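PDB 3MPR: putative endonuclease/exonuclease/phosphatase family protein from Bacteroides thetaiotaomicron, which probably acts as a metal-dependent nuclease or phosphodiesterase of the DNase I-like superfamily, hydrolysing phosphate ester bonds in a substrate not yet established. Local coordinates for residues H55-M60 / A85-T90; V72-D75 / G81-S84; D100-L103 / V109-K112; L141-D144 / A150-E153. One frame throughout, in Å; residues are numbered along the deposited sequence.

Contact 1: residues H55-M60 / A85-T90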
loop_
_atom_site.group_PDB
_atom_site.type_symbol
_atom_site.label_atom_id
_atom_site.label_comp_id
_atom_site.label_asym_id
_atom_site.label_seq_id
_atom_site.Cartn_x
_atom_site.Cartn_y
_atom_site.Cartn_z
ATOM N N HIS A 55 -4.534 6.156 26.481
ATOM C CA HIS A 55 -5.880 5.982 25.950
ATOM C C HIS A 55 -5.866 5.694 24.447
ATOM O O HIS A 55 -6.666 4.897 23.958
ATOM C CB HIS A 55 -6.816 7.143 26.318
ATOM C CG HIS A 55 -6.577 8.409 25.551
ATOM N ND1 HIS A 55 -5.693 9.379 25.969
ATOM C CD2 HIS A 55 -7.162 8.894 24.432
ATOM C CE1 HIS A 55 -5.721 10.394 25.125
ATOM N NE2 HIS A 55 -6.606 10.125 24.182
ATOM N N GLN A 56 -4.936 6.321 23.732
ATOM C CA GLN A 56 -4.766 6.069 22.303
ATOM C C GLN A 56 -4.274 4.644 22.025
ATOM O O GLN A 56 -4.659 4.024 21.030
ATOM C CB GLN A 56 -3.766 7.065 21.724
ATOM C CG GLN A 56 -4.229 8.509 21.757
ATOM C CD GLN A 56 -3.199 9.423 21.163
ATOM O OE1 GLN A 56 -3.085 9.534 19.939
ATOM N NE2 GLN A 56 -2.420 10.065 22.015
ATOM N N LEU A 57 -3.401 4.130 22.889
ATOM C CA LEU A 57 -2.924 2.754 22.740
ATOM C C LEU A 57 -4.080 1.776 22.894
ATOM O O LEU A 57 -4.177 0.792 22.157
ATOM C CB LEU A 57 -1.817 2.452 23.756
ATOM C CG LEU A 57 -0.524 3.262 23.583
ATOM C CD1 LEU A 57 0.431 2.947 24.721
ATOM C CD2 LEU A 57 0.133 2.949 22.224
ATOM N N LYS A 58 -4.962 2.045 23.859
ATOM C CA LYS A 58 -6.106 1.162 24.095
ATOM C C LYS A 58 -7.075 1.176 22.911
ATOM O O LYS A 58 -7.621 0.147 22.527
ATOM C CB LYS A 58 -6.818 1.553 25.397
ATOM C CG LYS A 58 -6.046 1.080 26.623
ATOM C CD LYS A 58 -6.657 1.598 27.908
ATOM C CE LYS A 58 -5.863 1.117 29.119
ATOM N NZ LYS A 58 -6.420 1.749 30.355
ATOM N N ASP A 59 -7.281 2.355 22.339
ATOM C CA ASP A 59 -8.096 2.493 21.134
ATOM C C ASP A 59 -7.508 1.679 19.992
ATOM O O ASP A 59 -8.227 0.997 19.253
ATOM C CB ASP A 59 -8.146 3.952 20.677
ATOM C CG ASP A 59 -8.823 4.861 21.675
ATOM O OD1 ASP A 59 -9.552 4.342 22.545
ATOM O OD2 ASP A 59 -8.624 6.093 21.574
HETATM N N MSE A 60 -6.196 1.767 19.827
HETATM C CA MSE A 60 -5.556 1.078 18.709
HETATM C C MSE A 60 -5.656 -0.424 18.882
HETATM O O MSE A 60 -5.992 -1.138 17.945
HETATM C CB MSE A 60 -4.094 1.519 18.540
HETATM C CG MSE A 60 -3.938 2.934 17.998
HETATM SE SE MSE A 60 -4.602 3.076 16.139
HETATM C CE MSE A 60 -3.591 1.605 15.379
ATOM N N ALA A 85 5.399 2.971 21.973
ATOM C CA ALA A 85 4.847 1.625 22.049
ATOM C C ALA A 85 5.104 0.809 20.785
ATOM O O ALA A 85 5.014 1.334 19.679
ATOM C CB ALA A 85 3.368 1.677 22.350
ATOM N N ILE A 86 5.407 -0.476 20.964
ATOM C CA ILE A 86 5.592 -1.413 19.842
ATOM C C ILE A 86 4.386 -2.348 19.761
ATOM O O ILE A 86 4.022 -2.973 20.760
ATOM C CB ILE A 86 6.893 -2.235 20.018
ATOM C CG1 ILE A 86 8.115 -1.306 20.016
ATOM C CG2 ILE A 86 7.036 -3.313 18.933
ATOM C CD1 ILE A 86 9.381 -1.932 20.650
ATOM N N PHE A 87 3.746 -2.408 18.591
ATOM C CA PHE A 87 2.616 -3.299 18.359
ATOM C C PHE A 87 3.092 -4.505 17.566
ATOM O O PHE A 87 3.965 -4.377 16.709
ATOM C CB PHE A 87 1.506 -2.582 17.556
ATOM C CG PHE A 87 0.661 -1.637 18.375
ATOM C CD1 PHE A 87 1.135 -0.383 18.728
ATOM C CD2 PHE A 87 -0.624 -1.993 18.748
ATOM C CE1 PHE A 87 0.362 0.481 19.469
ATOM C CE2 PHE A 87 -1.405 -1.127 19.488
ATOM C CZ PHE A 87 -0.909 0.114 19.848
ATOM N N TYR A 88 2.517 -5.677 17.832
ATOM C CA TYR A 88 2.918 -6.876 17.104
ATOM C C TYR A 88 1.764 -7.862 17.030
ATOM O O TYR A 88 0.849 -7.814 17.852
ATOM C CB TYR A 88 4.139 -7.525 17.758
ATOM C CG TYR A 88 3.844 -8.038 19.144
ATOM C CD1 TYR A 88 3.761 -7.167 20.218
ATOM C CD2 TYR A 88 3.612 -9.389 19.375
ATOM C CE1 TYR A 88 3.471 -7.626 21.496
ATOM C CE2 TYR A 88 3.325 -9.855 20.648
ATOM C CZ TYR A 88 3.260 -8.961 21.701
ATOM O OH TYR A 88 2.965 -9.391 22.973
ATOM N N ARG A 89 1.791 -8.740 16.027
ATOM C CA ARG A 89 0.759 -9.769 15.877
ATOM C C ARG A 89 1.027 -10.892 16.857
ATOM O O ARG A 89 2.082 -11.514 16.802
ATOM C CB ARG A 89 0.767 -10.344 14.464
ATOM C CG ARG A 89 0.198 -9.407 13.431
ATOM C CD ARG A 89 -0.091 -10.148 12.151
ATOM N NE ARG A 89 -1.066 -11.217 12.351
ATOM C CZ ARG A 89 -1.711 -11.812 11.354
ATOM N NH1 ARG A 89 -1.486 -11.424 10.105
ATOM N NH2 ARG A 89 -2.581 -12.782 11.598
ATOM N N THR A 90 0.078 -11.168 17.744
ATOM C CA THR A 90 0.344 -12.165 18.777
ATOM C C THR A 90 0.404 -13.575 18.185
ATOM O O THR A 90 1.038 -14.472 18.748
ATOM C CB THR A 90 -0.673 -12.109 19.939
ATOM O OG1 THR A 90 -1.994 -12.321 19.440
ATOM C CG2 THR A 90 -0.610 -10.764 20.652
#
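Leu57 reaches from its helix to Ala85 and Phe87 mainly with its CD2 methyl, while CD1 also approaches Ala85 CB. CD2 lies 3.5 Å from Ala85 CB, tighter than usual for two carbons, and 3.7 Å from Phe87 CE1, where it meets the ring at its edge, near the ring plane. A branched leucine suits this place because its forked end can fill the angle between a small residue and a flat one. One turn further along the helix, Met60, a selenomethionine, adds its CB, 3.7 Å from Phe87 CZ. The bond from CA to CB of Met60 already points at the strand, while the rest of the chain, bent at chi2 and chi3, turns on to Trp28 and Ile35 of helix 28-41. Phe87 spans the distance from the other side: with CG anti to its own carbonyl carbon (chi1 -78°) the ring extends to the helix, although Met60 CA and Phe87 CA are 9.3 Å apart. Ala85, being small, lets Leu57 come close. Further out, the Phe87 ring meets those of Phe47 and Tyr69, and backbone bonds tie Phe87 to Phe47 and Ile86 to Ile70, so the strand is held between its two neighbours. All four touching residues are buried. Helix 54-63 thus covers one face of the sheet holding strand 86-89, the helix-on-sheet layering of the alpha/beta sandwich of DNase I-like proteins.

Contact 2: residues V72-D75 / G81-S84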
loop_
_atom_site.group_PDB
_atom_site.type_symbol
_atom_site.label_atom_id
_atom_site.label_comp_id
_atom_site.label_asym_id
_atom_site.label_seq_id
_atom_site.Cartn_x
_atom_site.Cartn_y
_atom_site.Cartn_z
ATOM N N VAL A 72 6.173 1.496 27.994
ATOM C CA VAL A 72 5.588 2.281 29.081
ATOM C C VAL A 72 5.597 3.781 28.813
ATOM O O VAL A 72 6.259 4.255 27.895
ATOM C CB VAL A 72 6.296 2.013 30.424
ATOM C CG1 VAL A 72 6.327 0.518 30.726
ATOM C CG2 VAL A 72 7.702 2.603 30.405
ATOM N N GLY A 73 4.852 4.526 29.628
ATOM C CA GLY A 73 4.767 5.972 29.503
ATOM C C GLY A 73 6.080 6.649 29.821
ATOM O O GLY A 73 6.743 6.295 30.802
ATOM N N ARG A 74 6.463 7.630 29.008
ATOM C CA ARG A 74 7.776 8.259 29.168
ATOM C C ARG A 74 7.881 9.220 30.350
ATOM O O ARG A 74 8.982 9.576 30.741
ATOM C CB ARG A 74 8.208 8.985 27.885
ATOM C CG ARG A 74 7.498 10.320 27.617
ATOM C CD ARG A 74 7.913 10.850 26.253
ATOM N NE ARG A 74 7.346 12.158 25.933
ATOM C CZ ARG A 74 7.535 12.781 24.772
ATOM N NH1 ARG A 74 8.275 12.218 23.822
ATOM N NH2 ARG A 74 6.985 13.965 24.558
ATOM N N ASP A 75 6.746 9.654 30.902
ATOM C CA ASP A 75 6.762 10.618 32.011
ATOM C C ASP A 75 7.134 9.975 33.344
ATOM O O ASP A 75 7.924 10.524 34.123
ATOM C CB ASP A 75 5.400 11.312 32.152
ATOM C CG ASP A 75 5.169 12.376 31.098
ATOM O OD1 ASP A 75 6.030 12.555 30.211
ATOM O OD2 ASP A 75 4.107 13.030 31.154
ATOM N N GLY A 81 2.130 10.087 30.091
ATOM C CA GLY A 81 2.923 10.654 29.015
ATOM C C GLY A 81 2.829 9.886 27.704
ATOM O O GLY A 81 2.113 8.889 27.596
ATOM N N GLU A 82 3.563 10.355 26.701
ATOM C CA GLU A 82 3.596 9.679 25.406
ATOM C C GLU A 82 4.394 8.388 25.510
ATOM O O GLU A 82 5.249 8.257 26.380
ATOM C CB GLU A 82 4.232 10.585 24.363
ATOM C CG GLU A 82 3.478 11.896 24.182
ATOM C CD GLU A 82 4.014 12.710 23.028
ATOM O OE1 GLU A 82 4.982 12.257 22.369
ATOM O OE2 GLU A 82 3.469 13.800 22.784
ATOM N N HIS A 83 4.097 7.443 24.623
ATOM C CA HIS A 83 4.795 6.162 24.583
ATOM C C HIS A 83 5.584 6.030 23.287
ATOM O O HIS A 83 5.296 6.708 22.285
ATOM C CB HIS A 83 3.800 4.994 24.630
ATOM C CG HIS A 83 3.025 4.887 25.913
ATOM N ND1 HIS A 83 2.113 5.838 26.315
ATOM C CD2 HIS A 83 3.002 3.920 26.863
ATOM C CE1 HIS A 83 1.574 5.470 27.466
ATOM N NE2 HIS A 83 2.089 4.304 27.814
ATOM N N SER A 84 6.577 5.145 23.326
ATOM C CA SER A 84 7.196 4.597 22.127
ATOM C C SER A 84 6.715 3.155 21.992
ATOM O O SER A 84 7.514 2.218 21.920
ATOM C CB SER A 84 8.718 4.646 22.255
ATOM O OG SER A 84 9.162 5.998 22.310
HETATM O O HOH W 1 6.825 3.311 25.345
HETATM O O HOH W 2 4.946 12.804 27.454
HETATM O O HOH W 3 6.970 14.482 21.816
#
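Arg74 and Glu82 are joined first through the backbone: Arg74 N donates to Glu82 O at 3.0 Å, with an N-H...O angle of 156°. Their side chains then run alongside each other in the same direction, and the guanidinium and carboxylate planes stack only 18° apart. Glu82 OE1 sits over one guanidinium face, 3.4 Å from Arg74 NH2, so this salt bridge rests on charge alone, with no N-H aimed at the oxygen. Arg74 CG stands between the backbone N and the carbonyl carbon (chi1 75°), which carries the extended chain past Glu82 O.

Water supplies the directed bonds of these two side chains. One water accepts from Arg74 NE and Glu82 N and donates to Asp75 OD1; another accepts from Arg74 NH2 and donates to Glu82 OE1. A third links Val72 O to Ser84 N.

A CH-pi contact sets Gly73 CA over the His83 ring face, 3.7 Å from its centroid, while His83 ND1 bonds to Cys52 O. Glycine suits position 81, where a CB would hit Asp75 CG and, at these backbone angles, the preceding carbonyl O.

A leucine in place of Arg74 would probably leave the Glu82 carboxylate without this countercharge and both water bridges without their arginine end. Because Glu82 also touches Glu51, seen to bind magnesium in this protein though none is bound here, the guanidinium probably offsets negative charge beside that site.

Contact 3: residues D100-L103 / V109-K112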
loop_
_atom_site.group_PDB
_atom_site.type_symbol
_atom_site.label_atom_id
_atom_site.label_comp_id
_atom_site.label_asym_id
_atom_site.label_seq_id
_atom_site.Cartn_x
_atom_site.Cartn_y
_atom_site.Cartn_z
ATOM N N ASP A 100 12.333 -0.970 28.688
ATOM C CA ASP A 100 12.348 0.433 28.269
ATOM C C ASP A 100 13.541 1.078 28.943
ATOM O O ASP A 100 13.899 0.707 30.064
ATOM C CB ASP A 100 11.082 1.168 28.734
ATOM C CG ASP A 100 9.814 0.363 28.504
ATOM O OD1 ASP A 100 9.513 -0.508 29.346
ATOM O OD2 ASP A 100 9.116 0.599 27.487
ATOM N N PHE A 101 14.150 2.040 28.271
ATOM C CA PHE A 101 15.179 2.869 28.882
ATOM C C PHE A 101 15.018 4.309 28.401
ATOM O O PHE A 101 14.592 4.545 27.262
ATOM C CB PHE A 101 16.595 2.319 28.607
ATOM C CG PHE A 101 16.938 2.157 27.136
ATOM C CD1 PHE A 101 16.645 0.980 26.463
ATOM C CD2 PHE A 101 17.609 3.160 26.450
ATOM C CE1 PHE A 101 16.978 0.826 25.120
ATOM C CE2 PHE A 101 17.938 3.016 25.109
ATOM C CZ PHE A 101 17.622 1.844 24.445
ATOM N N TRP A 102 15.335 5.270 29.266
ATOM C CA TRP A 102 15.281 6.678 28.878
ATOM C C TRP A 102 16.567 7.084 28.181
ATOM O O TRP A 102 17.626 6.537 28.458
ATOM C CB TRP A 102 14.983 7.575 30.094
ATOM C CG TRP A 102 13.525 7.524 30.450
ATOM C CD1 TRP A 102 12.566 8.419 30.089
ATOM C CD2 TRP A 102 12.852 6.480 31.163
ATOM N NE1 TRP A 102 11.342 8.015 30.550
ATOM C CE2 TRP A 102 11.490 6.827 31.216
ATOM C CE3 TRP A 102 13.271 5.295 31.776
ATOM C CZ2 TRP A 102 10.541 6.028 31.854
ATOM C CZ3 TRP A 102 12.326 4.503 32.417
ATOM C CH2 TRP A 102 10.981 4.873 32.448
ATOM N N LEU A 103 16.457 8.017 27.243
ATOM C CA LEU A 103 17.615 8.457 26.479
ATOM C C LEU A 103 18.308 9.557 27.276
ATOM O O LEU A 103 18.097 10.746 27.043
ATOM C CB LEU A 103 17.174 8.944 25.095
ATOM C CG LEU A 103 16.391 7.883 24.311
ATOM C CD1 LEU A 103 15.880 8.429 22.978
ATOM C CD2 LEU A 103 17.247 6.616 24.103
ATOM N N VAL A 109 15.825 5.688 34.851
ATOM C CA VAL A 109 14.831 6.541 35.497
ATOM C C VAL A 109 14.282 7.577 34.525
ATOM O O VAL A 109 14.998 8.041 33.646
ATOM C CB VAL A 109 15.399 7.243 36.754
ATOM C CG1 VAL A 109 16.043 6.224 37.674
ATOM C CG2 VAL A 109 16.398 8.291 36.372
ATOM N N PRO A 110 12.997 7.926 34.670
ATOM C CA PRO A 110 12.402 8.957 33.815
ATOM C C PRO A 110 13.182 10.244 34.014
ATOM O O PRO A 110 13.178 10.804 35.109
ATOM C CB PRO A 110 10.989 9.102 34.384
ATOM C CG PRO A 110 10.710 7.768 35.020
ATOM C CD PRO A 110 12.016 7.352 35.605
ATOM N N SER A 111 13.858 10.697 32.969
ATOM C CA SER A 111 14.783 11.813 33.081
ATOM C C SER A 111 15.059 12.412 31.718
ATOM O O SER A 111 14.980 11.719 30.704
ATOM C CB SER A 111 16.100 11.332 33.673
ATOM O OG SER A 111 16.523 10.144 33.027
ATOM N N LYS A 112 15.390 13.702 31.701
ATOM C CA LYS A 112 15.860 14.353 30.484
ATOM C C LYS A 112 17.326 14.011 30.309
ATOM O O LYS A 112 18.053 13.842 31.287
ATOM C CB LYS A 112 15.702 15.875 30.578
ATOM C CG LYS A 112 14.275 16.332 30.804
ATOM C CD LYS A 112 14.195 17.823 31.107
ATOM C CE LYS A 112 12.768 18.221 31.466
ATOM N NZ LYS A 112 12.642 19.673 31.773
#
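A beta hairpin with a long connection, at the edge of the six-stranded sheet of the DNase I-like fold, joins strand 93-102 to its antiparallel partner 121-129; the connection folds back over the end of the strand it has just left, and Trp102 meets it there. The indole is the broad surface of the contact. The side chain of Trp102 leaves the backbone toward the returning chain, and a chi1 of -78° keeps CG beside the backbone N and offers one ring face to Val109, Pro110 and Ser111. Pro110 CA lies 3.5 Å from the centroid of the Trp102 five-membered ring, 9° off its normal, a CH-pi contact almost straight down on the face. The proline ring crosses to the six-membered part, where Pro110 CG comes 3.6 Å from Trp102 CZ2. Proline suits this place because its ring carbons add an apolar surface for the indole, and its closed ring restricts the backbone that delivers CA to the face. The carbonyl of Val109 lies over the same face, its O 3.6 Å from Trp102 CG.

Outside the two segments, the polar edge of the indole is satisfied by Arg74, whose backbone O accepts from Trp102 NE1, and Ile121 of the adjacent strand also touches the side chain. Asp100, two residues earlier on the strand, takes Val72 N and Ser123 OG on its OD2. Serine, short and polar, lets the returning chain fasten itself. Its hydroxyl also bonds to Ser104 and Thr106, while within 109-112 Ser111 OG donates to Val109 O at 2.7 Å from above the carbonyl plane, 37° out of it.

Contact 4: residues L141-D144 / A150-E153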
loop_
_atom_site.group_PDB
_atom_site.type_symbol
_atom_site.label_atom_id
_atom_site.label_comp_id
_atom_site.label_asym_id
_atom_site.label_seq_id
_atom_site.Cartn_x
_atom_site.Cartn_y
_atom_site.Cartn_z
ATOM N N LEU A 141 11.791 4.460 19.310
ATOM C CA LEU A 141 12.026 5.665 20.104
ATOM C C LEU A 141 11.494 6.919 19.419
ATOM O O LEU A 141 11.042 6.882 18.276
ATOM C CB LEU A 141 13.529 5.834 20.417
ATOM C CG LEU A 141 14.526 5.943 19.247
ATOM C CD1 LEU A 141 14.463 7.311 18.559
ATOM C CD2 LEU A 141 15.940 5.696 19.738
ATOM N N HIS A 142 11.567 8.025 20.144
ATOM C CA HIS A 142 11.197 9.334 19.636
ATOM C C HIS A 142 12.201 10.309 20.232
ATOM O O HIS A 142 12.219 10.518 21.443
ATOM C CB HIS A 142 9.773 9.689 20.078
ATOM C CG HIS A 142 9.266 10.973 19.503
ATOM N ND1 HIS A 142 7.959 11.387 19.641
ATOM C CD2 HIS A 142 9.891 11.934 18.779
ATOM C CE1 HIS A 142 7.801 12.551 19.032
ATOM N NE2 HIS A 142 8.959 12.907 18.505
HETATM N N MSE A 143 13.050 10.870 19.377
HETATM C CA MSE A 143 14.162 11.727 19.787
HETATM C C MSE A 143 13.706 13.123 20.233
HETATM O O MSE A 143 12.598 13.557 19.920
HETATM C CB MSE A 143 15.134 11.882 18.622
HETATM C CG MSE A 143 15.853 10.621 18.194
HETATM SE SE MSE A 143 17.197 10.168 19.545
HETATM C CE MSE A 143 18.562 9.433 18.374
ATOM N N ASP A 144 14.574 13.838 20.952
ATOM C CA ASP A 144 14.244 15.190 21.391
ATOM C C ASP A 144 14.449 16.164 20.232
ATOM O O ASP A 144 15.352 15.981 19.419
ATOM C CB ASP A 144 15.107 15.600 22.585
ATOM C CG ASP A 144 14.613 16.871 23.245
ATOM O OD1 ASP A 144 15.266 17.925 23.097
ATOM O OD2 ASP A 144 13.559 16.815 23.894
ATOM N N ALA A 150 21.976 15.515 22.886
ATOM C CA ALA A 150 21.157 14.392 23.350
ATOM C C ALA A 150 20.859 13.393 22.228
ATOM O O ALA A 150 20.922 12.190 22.440
ATOM C CB ALA A 150 19.876 14.886 23.966
ATOM N N ARG A 151 20.539 13.889 21.034
ATOM C CA ARG A 151 20.292 13.000 19.897
ATOM C C ARG A 151 21.514 12.152 19.530
ATOM O O ARG A 151 21.397 10.949 19.279
ATOM C CB ARG A 151 19.795 13.780 18.669
ATOM C CG ARG A 151 18.402 14.399 18.838
ATOM C CD ARG A 151 17.876 14.910 17.490
ATOM N NE ARG A 151 18.702 15.966 16.921
ATOM C CZ ARG A 151 18.476 17.270 17.080
ATOM N NH1 ARG A 151 17.455 17.696 17.815
ATOM N NH2 ARG A 151 19.280 18.152 16.513
ATOM N N VAL A 152 22.686 12.777 19.502
ATOM C CA VAL A 152 23.911 12.060 19.181
ATOM C C VAL A 152 24.224 11.030 20.274
ATOM O O VAL A 152 24.474 9.853 19.991
ATOM C CB VAL A 152 25.098 13.029 18.990
ATOM C CG1 VAL A 152 26.381 12.257 18.722
ATOM C CG2 VAL A 152 24.811 13.995 17.842
ATOM N N GLU A 153 24.198 11.475 21.527
ATOM C CA GLU A 153 24.447 10.566 22.644
ATOM C C GLU A 153 23.429 9.433 22.641
ATOM O O GLU A 153 23.765 8.275 22.916
ATOM C CB GLU A 153 24.390 11.322 23.969
ATOM C CG GLU A 153 25.492 12.375 24.115
ATOM C CD GLU A 153 26.871 11.769 24.400
ATOM O OE1 GLU A 153 26.963 10.558 24.711
ATOM O OE2 GLU A 153 27.873 12.512 24.313
#
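Met143 and Arg151 are the nearest pair, their CA atoms 6.3 Å apart, where the chain leaves the end of strand 135-142 and the first turns of helix 148-164 come back past it. Between the two segments Arg151 NH1 donates to the backbone O of Asp144 at 3.2 Å, with a nearly straight N-H...O angle of 168°. The oxygen lies at the guanidinium edge, in its plane, and the donor is tilted from the carbonyl plane. A bend at chi3 (-62°) folds the arginine back, so that Arg151 CD also passes 3.4 Å from Asp144 O and the aliphatic stem covers the carbonyl that the tip binds. The same NH1 makes a weak bond to His145 O.

Strand 135-142, helix 148-164 and strand 173-178 form a beta-alpha-beta unit, and this contact lies at its first turn from strand into helix. Asp144 suits that turn because its OD1 holds Ile146 N and Gly147 N there; the carboxylate also takes Val117 N and Leu118 N of another loop, with a salt bridge from OD2 to Arg120 NE. A methionine in place of Arg151 would probably leave Asp144 O without this donor and the turn less firmly tied to the helix. Met143, a selenomethionine, is long and flexible enough to lie against the helix: Met143 CB is 4.1 Å from Arg151 CG, and its bent chain sets Met143 CE 3.3 Å from Arg151 O.

How the contacts relate
Along the chain, contact 2 falls between the two segments of contact 1, and contacts 3 and 4 follow in series. Contact 1 belongs to the seven-stranded sheet and its helix 54-63; contacts 3 and 4, with centres about 11 Å apart, both reach the six-stranded sheet. Contact 2 bridges these halves. Its centre is about 13 Å from that of contact 1, where Leu57 CD1 packs on His83 CG at 3.5 Å, and about 10 Å from that of contact 3. Leu103 packs on Met143 and Leu141 between contacts 3 and 4. The loop of contact 2, with Glu82 near Glu51 and His142, thus joins both sheets beside the magnesium-binding Glu51.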